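Local coordinates for sulfate permease family protein (PDB 4DGH) that is the STAS domain of a SulP (sulfate permease) family membrane protein that probably transports anions, at residues R40-I45 / R80-L85. Residues are numbered along the deposited sequence; the frame is centred on the assembly and turned at random. Where two conformers were deposited one is given.
Sequences RVMGSI and RGIKVL
Arg80 reaches the C-terminal end of helix 32-44 and the residue that follows it, Ile45, through one nitrogen, NH1. Arg80 was deposited in two conformers, and the bonds given here belong to one of them. The bond from Arg80 NH1 to Ile45 O is 2.8 Å long and nearly straight, with an N-H...O angle of 177°. It lies in the carbonyl plane of Ile45 and close to the guanidinium plane. NH1 also gives a weak bond to Met42 O, likewise 2.8 Å away but bent to 122°. Met42 O approaches the guanidinium obliquely. Arg80 CD lies 3.6 Å from Met42 O. The arginine chain bends at chi2 and chi3 on its way to the helix end.

Beside this polar grip is an apolar touch. Met42, a selenomethionine, and Ile82 meet tip to tip. Ile82 CD1 lies 3.5 Å from Met42 CG and 3.8 Å from Met42 SE. CG, placed anti to the backbone N (chi1 -167°), is the Met42 atom nearest Ile82 CD1.

Ile45 is the first residue to leave the helix. Gly81 ends the preceding helix in a Schellman motif, between Arg80 and Ile82. Phe77 of helix 64-78 and Leu52 of strand 51-55 touch both Met42 and Ile82. Arg80 NH2 makes a further weak bond to Gln46 O. Thr65 of the second subunit packs on Met42.

The contact thus joins the end of one helix to the turn leading into strand 83-87 of the parallel STAS sheet. In this conformer the guanidinium meets main-chain oxygens at a helix C-terminus, where its positive charge would probably complement the negative end of the helix dipole.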
ATOM      1  N   ARG A  40      -3.267   5.460 -14.271  1.00 31.56           N
ATOM      2  CA  ARG A  40      -4.560   6.131 -14.134  1.00 33.00           C
ATOM      3  C   ARG A  40      -4.433   7.625 -13.939  1.00 30.32           C
ATOM      4  O   ARG A  40      -5.074   8.370 -14.605  1.00 31.87           O
ATOM      5  CB  ARG A  40      -5.424   5.426 -13.064  1.00 37.57           C
ATOM      6  CG  ARG A  40      -6.793   6.064 -12.766  1.00 45.71           C
ATOM      7  CD  ARG A  40      -7.727   5.136 -11.937  1.00 50.49           C
ATOM      8  NE  ARG A  40      -7.108   4.587 -10.716  1.00 53.55           N
ATOM      9  CZ  ARG A  40      -6.701   3.313 -10.580  1.00 56.98           C
ATOM     10  NH1 ARG A  40      -6.864   2.447 -11.605  1.00 49.96           N
ATOM     11  NH2 ARG A  40      -6.116   2.907  -9.436  1.00 47.94           N
ATOM     12  N   VAL A  41      -3.516   8.076 -13.111  1.00 29.15           N
ATOM     13  CA  VAL A  41      -3.321   9.491 -12.862  1.00 26.79           C
ATOM     14  C   VAL A  41      -2.877  10.194 -14.152  1.00 26.94           C
ATOM     15  O   VAL A  41      -3.390  11.259 -14.503  1.00 25.95           O
ATOM     16  CB  VAL A  41      -2.175   9.692 -11.851  1.00 28.83           C
ATOM     17  CG1 VAL A  41      -1.804  11.181 -11.783  1.00 29.06           C
ATOM     18  CG2 VAL A  41      -2.569   9.199 -10.462  1.00 31.49           C
HETATM   19  N   MSE A  42      -1.921   9.593 -14.838  1.00 23.91           N
HETATM   20  CA  MSE A  42      -1.359  10.255 -16.018  1.00 26.90           C
HETATM   21  C   MSE A  42      -2.443  10.379 -17.085  1.00 27.20           C
HETATM   22  O   MSE A  42      -2.433  11.313 -17.903  1.00 28.19           O
HETATM   23  CB  MSE A  42      -0.169   9.417 -16.527  1.00 26.53           C
HETATM   24  CG  MSE A  42       0.622  10.232 -17.531  1.00 30.92           C
HETATM   25 SE   MSE A  42       1.616  11.626 -16.510  0.87 31.85          SE
HETATM   26  CE  MSE A  42       3.386  10.951 -15.991  1.00 32.69           C
ATOM     27  N   GLY A  43      -3.328   9.406 -17.128  1.00 29.07           N
ATOM     28  CA  GLY A  43      -4.481   9.436 -18.064  1.00 31.23           C
ATOM     29  C   GLY A  43      -5.541  10.458 -17.708  1.00 35.75           C
ATOM     30  O   GLY A  43      -6.251  10.982 -18.608  1.00 37.82           O
ATOM     31  N   SER A  44      -5.680  10.762 -16.421  1.00 36.76           N
ATOM     32  CA  SER A  44      -6.817  11.614 -15.970  1.00 40.42           C
ATOM     33  C   SER A  44      -6.481  13.086 -15.811  1.00 38.25           C
ATOM     34  O   SER A  44      -7.350  13.971 -15.968  1.00 37.76           O
ATOM     35  CB  SER A  44      -7.524  11.036 -14.716  1.00 43.99           C
ATOM     36  OG  SER A  44      -6.801  11.346 -13.536  1.00 55.55           O
ATOM     37  N   ILE A  45      -5.240  13.380 -15.502  1.00 34.58           N
ATOM     38  CA  ILE A  45      -4.849  14.777 -15.372  1.00 35.42           C
ATOM     39  C   ILE A  45      -4.882  15.504 -16.714  1.00 33.78           C
ATOM     40  O   ILE A  45      -4.730  14.899 -17.784  1.00 33.98           O
ATOM     41  CB  ILE A  45      -3.459  14.970 -14.749  1.00 35.08           C
ATOM     42  CG1 ILE A  45      -2.408  14.306 -15.666  1.00 34.05           C
ATOM     43  CG2 ILE A  45      -3.504  14.488 -13.295  1.00 35.93           C
ATOM     44  CD1 ILE A  45      -0.953  14.484 -15.217  1.00 36.39           C
ATOM     45  N   ARG A  80       0.348   9.689 -24.826  0.50 28.50           N
ATOM     46  CA  ARG A  80       0.045  11.122 -24.514  0.50 26.25           C
ATOM     47  C   ARG A  80       1.164  12.144 -24.888  0.50 26.41           C
ATOM     48  O   ARG A  80       1.053  13.347 -24.648  0.50 27.56           O
ATOM     49  CB  ARG A  80      -0.383  11.345 -23.060  0.50 25.28           C
ATOM     50  CG  ARG A  80      -1.665  10.604 -22.627  0.50 25.22           C
ATOM     51  CD  ARG A  80      -2.487  11.323 -21.549  0.50 24.00           C
ATOM     52  NE  ARG A  80      -2.640  12.766 -21.736  0.50 22.52           N
ATOM     53  CZ  ARG A  80      -3.177  13.591 -20.843  0.50 22.95           C
ATOM     54  NH1 ARG A  80      -3.685  13.116 -19.669  0.50 21.73           N
ATOM     55  NH2 ARG A  80      -3.241  14.904 -21.133  0.50 22.00           N
ATOM     56  N   GLY A  81       2.227  11.677 -25.501  1.00 24.90           N
ATOM     57  CA  GLY A  81       3.266  12.557 -25.892  1.00 25.23           C
ATOM     58  C   GLY A  81       4.399  12.623 -24.876  1.00 24.47           C
ATOM     59  O   GLY A  81       5.335  13.402 -25.088  1.00 26.70           O
ATOM     60  N   ILE A  82       4.396  11.767 -23.860  1.00 22.35           N
ATOM     61  CA  ILE A  82       5.458  11.828 -22.808  1.00 21.24           C
ATOM     62  C   ILE A  82       6.658  10.997 -23.236  1.00 21.06           C
ATOM     63  O   ILE A  82       6.505   9.819 -23.614  1.00 20.16           O
ATOM     64  CB  ILE A  82       4.942  11.371 -21.461  1.00 21.80           C
ATOM     65  CG1 ILE A  82       3.615  12.062 -21.166  1.00 21.90           C
ATOM     66  CG2 ILE A  82       6.017  11.631 -20.357  1.00 21.36           C
ATOM     67  CD1 ILE A  82       2.795  11.402 -20.064  1.00 22.42           C
ATOM     68  N   LYS A  83       7.838  11.634 -23.197  1.00 21.85           N
ATOM     69  CA  LYS A  83       9.100  10.940 -23.378  1.00 20.63           C
ATOM     70  C   LYS A  83       9.513  10.316 -22.051  1.00 20.04           C
ATOM     71  O   LYS A  83       9.515  10.993 -21.017  1.00 21.47           O
ATOM     72  CB  LYS A  83      10.153  11.974 -23.797  1.00 21.89           C
ATOM     73  CG  LYS A  83      11.550  11.449 -23.931  1.00 24.91           C
ATOM     74  CD  LYS A  83      12.461  12.521 -24.592  1.00 28.30           C
ATOM     75  CE  LYS A  83      13.749  11.881 -25.027  1.00 31.61           C
ATOM     76  NZ  LYS A  83      14.616  12.848 -25.819  1.00 33.90           N
ATOM     77  N   VAL A  84       9.828   9.040 -22.072  1.00 18.48           N
ATOM     78  CA  VAL A  84      10.079   8.287 -20.878  1.00 18.32           C
ATOM     79  C   VAL A  84      11.555   7.939 -20.838  1.00 18.52           C
ATOM     80  O   VAL A  84      12.097   7.411 -21.867  1.00 19.30           O
ATOM     81  CB  VAL A  84       9.224   7.032 -20.809  1.00 19.29           C
ATOM     82  CG1 VAL A  84       9.601   6.172 -19.567  1.00 18.19           C
ATOM     83  CG2 VAL A  84       7.727   7.370 -20.929  1.00 18.70           C
ATOM     84  N   LEU A  85      12.241   8.380 -19.770  1.00 16.64           N
ATOM     85  CA  LEU A  85      13.595   7.915 -19.504  1.00 17.28           C
ATOM     86  C   LEU A  85      13.542   6.851 -18.387  1.00 17.83           C
ATOM     87  O   LEU A  85      12.676   6.912 -17.531  1.00 19.04           O
ATOM     88  CB  LEU A  85      14.517   9.044 -19.021  1.00 18.09           C
ATOM     89  CG  LEU A  85      15.031  10.136 -19.975  1.00 21.68           C
ATOM     90  CD1 LEU A  85      14.164  10.464 -21.165  1.00 20.67           C
ATOM     91  CD2 LEU A  85      15.610  11.356 -19.280  1.00 19.90           C
TER